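Cyanophycinase-like exopeptidase (actinobacterium SCGC AAA027-L06, PDB 6NQC) probably hydrolyses peptides as a serine exopeptidase of family S51, the family of cyanophycinase. Local coordinates at residues T221-R226 against A238-L243. Numbering follows the deposited sequence.
Sequences TALVKR and AKVHIL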
ATOM      1  N   THR A 221      -5.811  -5.089   9.663  1.00 17.56           N
ATOM      2  CA  THR A 221      -6.051  -6.252   8.821  1.00 18.46           C
ATOM      3  C   THR A 221      -5.420  -5.954   7.469  1.00 15.90           C
ATOM      4  O   THR A 221      -5.279  -4.780   7.074  1.00 15.72           O
ATOM      5  CB  THR A 221      -7.536  -6.532   8.661  1.00 20.45           C
ATOM      6  OG1 THR A 221      -8.146  -6.570   9.966  1.00 22.93           O
ATOM      7  CG2 THR A 221      -7.806  -7.842   7.971  1.00 23.81           C
ATOM      8  N   ALA A 222      -5.014  -7.027   6.777  1.00 18.98           N
ATOM      9  CA  ALA A 222      -4.381  -6.902   5.478  1.00 21.43           C
ATOM     10  C   ALA A 222      -4.838  -8.042   4.577  1.00 17.12           C
ATOM     11  O   ALA A 222      -5.336  -9.083   5.028  1.00 16.30           O
ATOM     12  CB  ALA A 222      -2.833  -6.877   5.585  1.00 21.99           C
ATOM     13  N   LEU A 223      -4.673  -7.804   3.294  1.00 18.50           N
ATOM     14  CA  LEU A 223      -4.847  -8.797   2.247  1.00 18.11           C
ATOM     15  C   LEU A 223      -3.553  -8.819   1.443  1.00 18.75           C
ATOM     16  O   LEU A 223      -3.040  -7.760   1.066  1.00 17.65           O
ATOM     17  CB  LEU A 223      -6.040  -8.445   1.370  1.00 20.31           C
ATOM     18  CG  LEU A 223      -6.576  -9.517   0.421  1.00 20.56           C
ATOM     19  CD1 LEU A 223      -7.254 -10.622   1.239  1.00 17.58           C
ATOM     20  CD2 LEU A 223      -7.550  -8.877  -0.558  1.00 18.54           C
ATOM     21  N   VAL A 224      -3.022 -10.013   1.191  1.00 18.22           N
ATOM     22  CA  VAL A 224      -1.736 -10.155   0.541  1.00 15.70           C
ATOM     23  C   VAL A 224      -1.848 -11.160  -0.587  1.00 19.70           C
ATOM     24  O   VAL A 224      -2.474 -12.221  -0.435  1.00 19.88           O
ATOM     25  CB  VAL A 224      -0.631 -10.583   1.531  1.00 20.02           C
ATOM     26  CG1 VAL A 224      -0.950 -11.944   2.107  1.00 22.04           C
ATOM     27  CG2 VAL A 224       0.712 -10.588   0.840  1.00 19.79           C
ATOM     28  N   LYS A 225      -1.225 -10.835  -1.709  1.00 17.57           N
ATOM     29  CA  LYS A 225      -1.029 -11.787  -2.802  1.00 22.16           C
ATOM     30  C   LYS A 225       0.468 -12.095  -2.803  1.00 17.78           C
ATOM     31  O   LYS A 225       1.278 -11.249  -3.180  1.00 15.03           O
ATOM     32  CB  LYS A 225      -1.470 -11.254  -4.159  1.00 19.20           C
ATOM     33  CG  LYS A 225      -1.201 -12.269  -5.321  1.00 16.41           C
ATOM     34  CD  LYS A 225      -1.387 -11.662  -6.698  1.00 28.66           C
ATOM     35  CE  LYS A 225      -2.845 -11.523  -7.075  1.00 29.40           C
ATOM     36  NZ  LYS A 225      -3.022 -10.915  -8.465  1.00 34.89           N
ATOM     37  N   ARG A 226       0.840 -13.292  -2.374  1.00 22.08           N
ATOM     38  CA  ARG A 226       2.257 -13.598  -2.244  1.00 23.78           C
ATOM     39  C   ARG A 226       2.910 -13.843  -3.602  1.00 19.98           C
ATOM     40  O   ARG A 226       2.287 -14.337  -4.534  1.00 18.41           O
ATOM     41  CB  ARG A 226       2.445 -14.813  -1.335  1.00 18.07           C
ATOM     42  CG  ARG A 226       1.862 -14.678   0.029  1.00 18.87           C
ATOM     43  CD  ARG A 226       2.866 -14.177   0.996  1.00 25.08           C
ATOM     44  NE  ARG A 226       2.270 -14.014   2.325  1.00 21.19           N
ATOM     45  CZ  ARG A 226       2.800 -13.242   3.272  1.00 21.76           C
ATOM     46  NH1 ARG A 226       3.947 -12.621   3.016  1.00 23.81           N
ATOM     47  NH2 ARG A 226       2.206 -13.114   4.468  1.00 20.67           N
ATOM     48  N   ALA A 238      -8.778  -8.482  11.978  1.00 26.81           N
ATOM     49  CA  ALA A 238     -10.207  -8.433  11.697  1.00 22.44           C
ATOM     50  C   ALA A 238     -10.566  -8.936  10.296  1.00 22.07           C
ATOM     51  O   ALA A 238     -10.032  -9.953   9.848  1.00 22.16           O
ATOM     52  CB  ALA A 238     -10.734  -7.007  11.931  1.00 20.74           C
ATOM     53  N   LYS A 239     -11.492  -8.264   9.614  1.00 15.34           N
ATOM     54  CA  LYS A 239     -12.069  -8.826   8.404  1.00 20.91           C
ATOM     55  C   LYS A 239     -11.753  -8.026   7.143  1.00 21.71           C
ATOM     56  O   LYS A 239     -11.450  -6.834   7.168  1.00 20.33           O
ATOM     57  CB  LYS A 239     -13.591  -8.959   8.537  1.00 21.11           C
ATOM     58  CG  LYS A 239     -14.051  -9.622   9.833  1.00 28.01           C
ATOM     59  CD  LYS A 239     -15.585  -9.755   9.851  1.00 38.00           C
ATOM     60  CE  LYS A 239     -16.135 -10.057  11.251  1.00 52.75           C
ATOM     61  NZ  LYS A 239     -17.180  -9.058  11.660  1.00 61.30           N
ATOM     62  N   VAL A 240     -11.819  -8.743   6.039  1.00 19.48           N
ATOM     63  CA  VAL A 240     -11.869  -8.178   4.701  1.00 16.28           C
ATOM     64  C   VAL A 240     -13.276  -8.413   4.179  1.00 18.34           C
ATOM     65  O   VAL A 240     -13.787  -9.543   4.229  1.00 24.90           O
ATOM     66  CB  VAL A 240     -10.843  -8.828   3.765  1.00 16.34           C
ATOM     67  CG1 VAL A 240     -11.087  -8.391   2.325  1.00 16.38           C
ATOM     68  CG2 VAL A 240      -9.448  -8.490   4.218  1.00 18.89           C
ATOM     69  N   HIS A 241     -13.878  -7.369   3.640  1.00 17.59           N
ATOM     70  CA  HIS A 241     -15.244  -7.397   3.148  1.00 18.91           C
ATOM     71  C   HIS A 241     -15.262  -7.295   1.635  1.00 17.39           C
ATOM     72  O   HIS A 241     -14.708  -6.352   1.054  1.00 18.57           O
ATOM     73  CB  HIS A 241     -16.028  -6.254   3.779  1.00 20.50           C
ATOM     74  CG  HIS A 241     -15.824  -6.154   5.248  1.00 26.01           C
ATOM     75  ND1 HIS A 241     -16.731  -6.658   6.160  1.00 22.00           N
ATOM     76  CD2 HIS A 241     -14.800  -5.646   5.975  1.00 21.92           C
ATOM     77  CE1 HIS A 241     -16.286  -6.448   7.383  1.00 27.93           C
ATOM     78  NE2 HIS A 241     -15.119  -5.833   7.301  1.00 27.07           N
ATOM     79  N   ILE A 242     -15.867  -8.292   1.000  1.00 19.78           N
ATOM     80  CA  ILE A 242     -16.120  -8.227  -0.439  1.00 20.09           C
ATOM     81  C   ILE A 242     -17.409  -7.454  -0.646  1.00 19.01           C
ATOM     82  O   ILE A 242     -18.476  -7.890  -0.224  1.00 17.64           O
ATOM     83  CB  ILE A 242     -16.204  -9.629  -1.045  1.00 18.58           C
ATOM     84  CG1 ILE A 242     -15.012 -10.462  -0.597  1.00 18.61           C
ATOM     85  CG2 ILE A 242     -16.297  -9.551  -2.569  1.00 17.97           C
ATOM     86  CD1 ILE A 242     -13.657  -9.733  -0.698  1.00 22.94           C
ATOM     87  N   LEU A 243     -17.324  -6.307  -1.322  1.00 14.51           N
ATOM     88  CA  LEU A 243     -18.468  -5.397  -1.374  1.00 19.77           C
ATOM     89  C   LEU A 243     -19.174  -5.351  -2.720  1.00 25.57           C
ATOM     90  O   LEU A 243     -20.404  -5.268  -2.751  1.00 18.57           O
ATOM     91  CB  LEU A 243     -18.033  -3.966  -1.011  1.00 21.18           C
ATOM     92  CG  LEU A 243     -17.364  -3.830   0.355  1.00 16.28           C
ATOM     93  CD1 LEU A 243     -16.893  -2.435   0.570  1.00 17.60           C
ATOM     94  CD2 LEU A 243     -18.315  -4.238   1.464  1.00 23.32           C
TER
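Between Thr221 and Val240 no ring meets another; the flat side groups, the guanidinium of Arg226 and the imidazole of His241, sit outside the join. The guanidinium has Val224 CG2 lying over the outer part of one face, 4.0 Å above its plane, while NH1 forms a salt bridge with Asp48. The imidazole meets the Phe190 ring, and its NE2 bonds to Asp218, whose other carboxylate oxygen takes the amide of Lys239.

The contact itself illustrates how one threonine can serve a polar and an apolar neighbour. Its OG1 accepts a bent bond from Ala238 N (2.8 Å, 133° at the hydrogen) and is also bonded to the carbonyl of Glu219. With Thr221 OG1 beside the backbone N (chi1 -51°) and CG2 anti to it, the methyl branch reaches further along the same segment, lying 3.6 Å from Ala238 O and 4.1 Å from Val240 CG2. That same valine methyl continues the apolar patch to Leu223 CD1 at 4.3 Å, and Val234 touches both side chains. A valine in place of Thr221 would probably leave Ala238 N without its acceptor and Glu219 O without that donor.

No ladder joins the two strands, whose axes come no closer than 8.8 Å, their directions 69° apart: 221-225 belongs to the large mixed sheet, 240-244 to a smaller four-stranded one. The result is a seam between two sheets, pinned beside Glu219, probably the acid of a Ser-His-Glu triad, as in cyanophycinases.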